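Local coordinates for protein aminopeptidase P; XAA-pro aminopeptidase (Streptococcus thermophilus, PDB 3IL0) that is the N-terminal, creatinase-like domain of a probable metal-dependent aminopeptidase P, which is expected to remove N-terminal residues that precede proline, at residues T43-S57 and G69-I82. Sequence-based numbering, arbitrary orientation.
Sequences TVFITKNRRLFLTDS and GFDIIESKDPLKDI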
# COMPACT_ATOMS: atom_id res chain seq x y z
N THR A 43 0.11 5.26 4.93
CA THR A 43 0.42 4.68 3.61
C THR A 43 0.20 3.20 3.79
O THR A 43 0.50 2.63 4.87
CB THR A 43 1.90 4.93 3.14
OG1 THR A 43 2.16 6.34 3.03
CG2 THR A 43 2.22 4.25 1.73
N VAL A 44 -0.32 2.56 2.75
CA VAL A 44 -0.49 1.11 2.74
C VAL A 44 0.36 0.52 1.63
O VAL A 44 0.49 1.11 0.54
CB VAL A 44 -1.96 0.76 2.60
CG1 VAL A 44 -2.19 -0.71 2.17
CG2 VAL A 44 -2.64 1.12 3.89
N PHE A 45 0.92 -0.65 1.90
CA PHE A 45 1.71 -1.31 0.93
C PHE A 45 1.40 -2.79 1.09
O PHE A 45 1.78 -3.37 2.08
CB PHE A 45 3.21 -1.00 1.14
CG PHE A 45 4.11 -1.55 0.06
CD1 PHE A 45 4.20 -0.93 -1.16
CD2 PHE A 45 4.84 -2.70 0.25
CE1 PHE A 45 5.02 -1.43 -2.16
CE2 PHE A 45 5.70 -3.24 -0.76
CZ PHE A 45 5.79 -2.59 -1.95
N ILE A 46 0.75 -3.39 0.09
CA ILE A 46 0.29 -4.79 0.11
C ILE A 46 1.03 -5.59 -0.97
O ILE A 46 1.13 -5.16 -2.15
CB ILE A 46 -1.27 -4.92 -0.07
CG1 ILE A 46 -1.99 -4.21 1.07
CG2 ILE A 46 -1.76 -6.41 -0.09
CD1 ILE A 46 -3.52 -4.18 0.91
N THR A 47 1.57 -6.74 -0.54
CA THR A 47 2.19 -7.74 -1.42
C THR A 47 1.36 -9.10 -1.39
O THR A 47 0.37 -9.23 -0.66
CB THR A 47 3.66 -7.97 -0.95
OG1 THR A 47 3.66 -8.83 0.20
CG2 THR A 47 4.30 -6.60 -0.56
N LYS A 48 1.78 -10.08 -2.18
CA LYS A 48 1.18 -11.39 -2.07
C LYS A 48 1.34 -11.96 -0.67
O LYS A 48 0.49 -12.74 -0.26
CB LYS A 48 1.76 -12.31 -3.10
CG LYS A 48 1.12 -12.01 -4.46
CD LYS A 48 1.56 -12.96 -5.53
CE LYS A 48 1.32 -12.36 -6.91
NZ LYS A 48 2.48 -11.47 -7.20
N ASN A 49 2.37 -11.52 0.08
CA ASN A 49 2.56 -12.01 1.40
C ASN A 49 2.44 -11.07 2.55
O ASN A 49 2.25 -11.58 3.61
CB ASN A 49 3.82 -12.84 1.43
CG ASN A 49 3.61 -14.10 0.62
OD1 ASN A 49 2.59 -14.82 0.84
ND2 ASN A 49 4.43 -14.32 -0.38
N ARG A 50 2.51 -9.74 2.39
CA ARG A 50 2.35 -8.86 3.55
C ARG A 50 1.31 -7.81 3.33
O ARG A 50 0.89 -7.52 2.21
CB ARG A 50 3.64 -8.11 3.90
CG ARG A 50 4.91 -8.83 3.63
CD ARG A 50 6.07 -8.03 4.28
NE ARG A 50 7.33 -8.74 4.10
CZ ARG A 50 7.98 -9.44 5.02
NH1 ARG A 50 7.53 -9.57 6.22
NH2 ARG A 50 9.11 -10.06 4.71
N ARG A 51 0.94 -7.20 4.43
CA ARG A 51 0.13 -6.02 4.39
C ARG A 51 0.78 -5.08 5.37
O ARG A 51 0.86 -5.39 6.56
CB ARG A 51 -1.29 -6.34 4.83
CG ARG A 51 -1.96 -7.41 3.98
CD ARG A 51 -3.45 -7.40 4.20
NE ARG A 51 -3.97 -8.62 3.61
CZ ARG A 51 -4.21 -9.75 4.26
NH1 ARG A 51 -4.05 -9.84 5.57
NH2 ARG A 51 -4.64 -10.80 3.58
N LEU A 52 1.23 -3.93 4.87
CA LEU A 52 1.87 -2.95 5.71
C LEU A 52 1.01 -1.72 5.85
O LEU A 52 0.41 -1.22 4.88
CB LEU A 52 3.21 -2.56 5.12
CG LEU A 52 4.25 -3.64 4.87
CD1 LEU A 52 5.55 -2.99 4.42
CD2 LEU A 52 4.45 -4.57 6.16
N PHE A 53 0.96 -1.21 7.06
CA PHE A 53 0.29 0.06 7.32
C PHE A 53 1.34 0.96 7.92
O PHE A 53 1.93 0.62 8.94
CB PHE A 53 -0.89 -0.14 8.30
CG PHE A 53 -1.63 1.12 8.64
CD1 PHE A 53 -2.83 1.43 8.00
CD2 PHE A 53 -1.12 2.02 9.58
CE1 PHE A 53 -3.51 2.60 8.31
CE2 PHE A 53 -1.77 3.20 9.87
CZ PHE A 53 -2.99 3.48 9.24
N LEU A 54 1.57 2.12 7.32
CA LEU A 54 2.67 2.94 7.77
C LEU A 54 2.18 4.29 8.24
O LEU A 54 1.52 5.02 7.49
CB LEU A 54 3.76 3.07 6.67
CG LEU A 54 4.36 1.76 6.09
CD1 LEU A 54 3.82 1.46 4.73
CD2 LEU A 54 5.85 1.83 6.02
N THR A 55 2.52 4.63 9.48
CA THR A 55 2.20 5.95 10.03
C THR A 55 3.24 6.49 11.05
O THR A 55 4.17 5.79 11.47
CB THR A 55 0.78 5.92 10.62
OG1 THR A 55 0.36 7.24 10.91
CG2 THR A 55 0.73 5.05 11.86
N ASP A 56 3.10 7.77 11.39
CA ASP A 56 3.93 8.46 12.42
C ASP A 56 3.63 8.04 13.88
O ASP A 56 2.71 7.22 14.15
CB ASP A 56 3.76 9.97 12.31
CG ASP A 56 2.34 10.42 12.60
OD1 ASP A 56 1.69 9.84 13.51
OD2 ASP A 56 1.86 11.35 11.89
N SER A 57 4.40 8.63 14.80
CA SER A 57 4.37 8.25 16.24
C SER A 57 3.05 8.66 16.88
O SER A 57 2.61 8.08 17.88
CB SER A 57 5.54 8.88 16.99
OG SER A 57 5.57 10.27 16.76
N GLY A 69 -5.36 -7.22 10.49
CA GLY A 69 -4.76 -7.86 9.27
C GLY A 69 -3.49 -7.20 8.69
O GLY A 69 -3.01 -7.57 7.62
N PHE A 70 -2.99 -6.20 9.40
CA PHE A 70 -1.96 -5.31 8.90
C PHE A 70 -0.86 -5.18 9.90
O PHE A 70 -1.06 -4.95 11.09
CB PHE A 70 -2.51 -3.92 8.65
CG PHE A 70 -3.05 -3.74 7.28
CD1 PHE A 70 -2.40 -2.95 6.37
CD2 PHE A 70 -4.19 -4.41 6.89
CE1 PHE A 70 -2.89 -2.80 5.10
CE2 PHE A 70 -4.70 -4.25 5.59
CZ PHE A 70 -4.04 -3.44 4.70
N ASP A 71 0.32 -5.30 9.36
CA ASP A 71 1.48 -5.20 10.11
C ASP A 71 1.77 -3.71 10.18
O ASP A 71 2.07 -3.11 9.17
CB ASP A 71 2.52 -5.98 9.36
CG ASP A 71 3.76 -6.02 10.06
OD1 ASP A 71 4.16 -4.93 10.49
OD2 ASP A 71 4.31 -7.13 10.21
N ILE A 72 1.61 -3.12 11.37
CA ILE A 72 1.72 -1.65 11.57
C ILE A 72 3.20 -1.27 11.71
O ILE A 72 3.93 -1.90 12.47
CB ILE A 72 0.98 -1.14 12.85
CG1 ILE A 72 -0.34 -1.89 13.11
CG2 ILE A 72 0.75 0.37 12.80
CD1 ILE A 72 -1.39 -1.83 12.04
N ILE A 73 3.64 -0.25 10.97
CA ILE A 73 5.04 0.19 10.97
C ILE A 73 5.08 1.64 11.37
O ILE A 73 4.50 2.52 10.71
CB ILE A 73 5.75 0.02 9.58
CG1 ILE A 73 5.50 -1.37 8.96
CG2 ILE A 73 7.23 0.26 9.71
CD1 ILE A 73 6.03 -2.54 9.76
N GLU A 74 5.77 1.91 12.46
CA GLU A 74 5.98 3.30 12.87
C GLU A 74 7.00 3.86 11.92
O GLU A 74 8.07 3.28 11.74
CB GLU A 74 6.44 3.39 14.34
CG GLU A 74 6.24 4.80 14.96
CD GLU A 74 6.32 4.83 16.51
OE1 GLU A 74 6.38 3.74 17.15
OE2 GLU A 74 6.33 5.95 17.07
N SER A 75 6.67 4.96 11.27
CA SER A 75 7.55 5.49 10.24
C SER A 75 7.26 6.95 9.94
O SER A 75 6.11 7.35 9.87
CB SER A 75 7.40 4.65 8.95
OG SER A 75 7.95 5.33 7.83
N LYS A 76 8.32 7.72 9.77
CA LYS A 76 8.21 9.10 9.35
C LYS A 76 8.65 9.28 7.89
O LYS A 76 8.47 10.37 7.32
CB LYS A 76 9.07 9.96 10.27
CG LYS A 76 8.53 11.37 10.53
CD LYS A 76 9.49 12.19 11.46
CE LYS A 76 11.00 12.09 11.04
NZ LYS A 76 11.90 13.02 11.78
N ASP A 77 9.25 8.25 7.27
CA ASP A 77 9.41 8.19 5.78
C ASP A 77 8.93 6.88 5.20
O ASP A 77 9.70 5.91 5.06
CB ASP A 77 10.84 8.44 5.29
CG ASP A 77 10.86 8.89 3.82
OD1 ASP A 77 9.84 8.69 3.05
OD2 ASP A 77 11.90 9.47 3.46
N PRO A 78 7.64 6.84 4.87
CA PRO A 78 7.10 5.53 4.59
C PRO A 78 7.67 4.89 3.32
O PRO A 78 7.81 3.66 3.30
CB PRO A 78 5.58 5.76 4.55
CG PRO A 78 5.40 7.28 4.59
CD PRO A 78 6.60 7.83 5.21
N LEU A 79 8.00 5.69 2.29
CA LEU A 79 8.54 5.12 1.04
C LEU A 79 9.96 4.53 1.30
O LEU A 79 10.32 3.50 0.76
CB LEU A 79 8.53 6.13 -0.13
CG LEU A 79 7.14 6.60 -0.58
CD1 LEU A 79 7.19 7.85 -1.45
CD2 LEU A 79 6.39 5.51 -1.31
N LYS A 80 10.74 5.21 2.14
CA LYS A 80 12.05 4.69 2.59
C LYS A 80 11.84 3.39 3.31
O LYS A 80 12.55 2.42 3.04
CB LYS A 80 12.71 5.68 3.54
CG LYS A 80 14.24 5.69 3.43
CD LYS A 80 14.94 6.66 4.44
CE LYS A 80 14.97 6.11 5.91
NZ LYS A 80 15.40 4.66 5.99
N ASP A 81 10.84 3.30 4.18
CA ASP A 81 10.63 2.04 4.87
C ASP A 81 10.14 0.92 3.95
O ASP A 81 10.54 -0.23 4.16
CB ASP A 81 9.71 2.21 6.10
CG ASP A 81 10.40 3.02 7.22
OD1 ASP A 81 11.53 2.60 7.59
OD2 ASP A 81 9.86 4.07 7.66
N ILE A 82 9.31 1.23 2.95
CA ILE A 82 8.80 0.21 2.02
C ILE A 82 9.94 -0.46 1.20
O ILE A 82 9.90 -1.66 0.89
CB ILE A 82 7.78 0.81 1.05
CG1 ILE A 82 6.47 1.11 1.79
CG2 ILE A 82 7.47 -0.15 -0.12
CD1 ILE A 82 5.51 2.01 0.98
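Arg51 lies across the ring of Phe70, and its chain can be followed atom by atom. CB sits over the ring centre, 3.7 Å from the centroid and almost on the ring normal, a CH-pi contact. CG lies beside the carbonyl of Gly69. CD meets both that carbonyl and ring atom CE2 of Phe70, and the extended chain then carries the guanidinium past the ring to hydrogen-bond through NH1 with Gly69 O at 3.2 Å. That oxygen lies in the guanidinium plane and receives the N-H on a lone pair, the N-H...O angle being 168°. Around the Phe70 ring, Val44 CG1 meets the edge, Ile46 CD1 comes in obliquely at CZ, and Leu8 of helix 7-18 and Thr35 of helix 28-35 add to the packing.

Beyond Phe70 the backbone becomes strand 71-74, an edge strand parallel to 51-55; with helix 60-66 between them this is a beta-alpha-beta crossover within the mixed sheet of the creatinase/prolidase N-terminal domain. Backbone hydrogen bonds run alternately from one strand to the other, from Asp71 N to Arg51 O, through Phe53 N to Asp71 O, and on to Ser75 N and Thr55 O; in the middle, Ile73 N reaches Phe53 O at 2.8 Å.

After Ser75 the chain turns, with Asp77 at the N-cap, and helix 78-88 starts back over the sheet face that carries Phe45, Leu52 and Leu54. Pro78 CB rests 3.9 Å from Leu54 CB, and its CG lies against Thr43 OG1. With Ile82 CG2 anti to the backbone N, this methyl stands over the centre of the Phe45 ring, 3.3 Å from the centroid, while CG1 meets Leu54 CD1 at 4.0 Å.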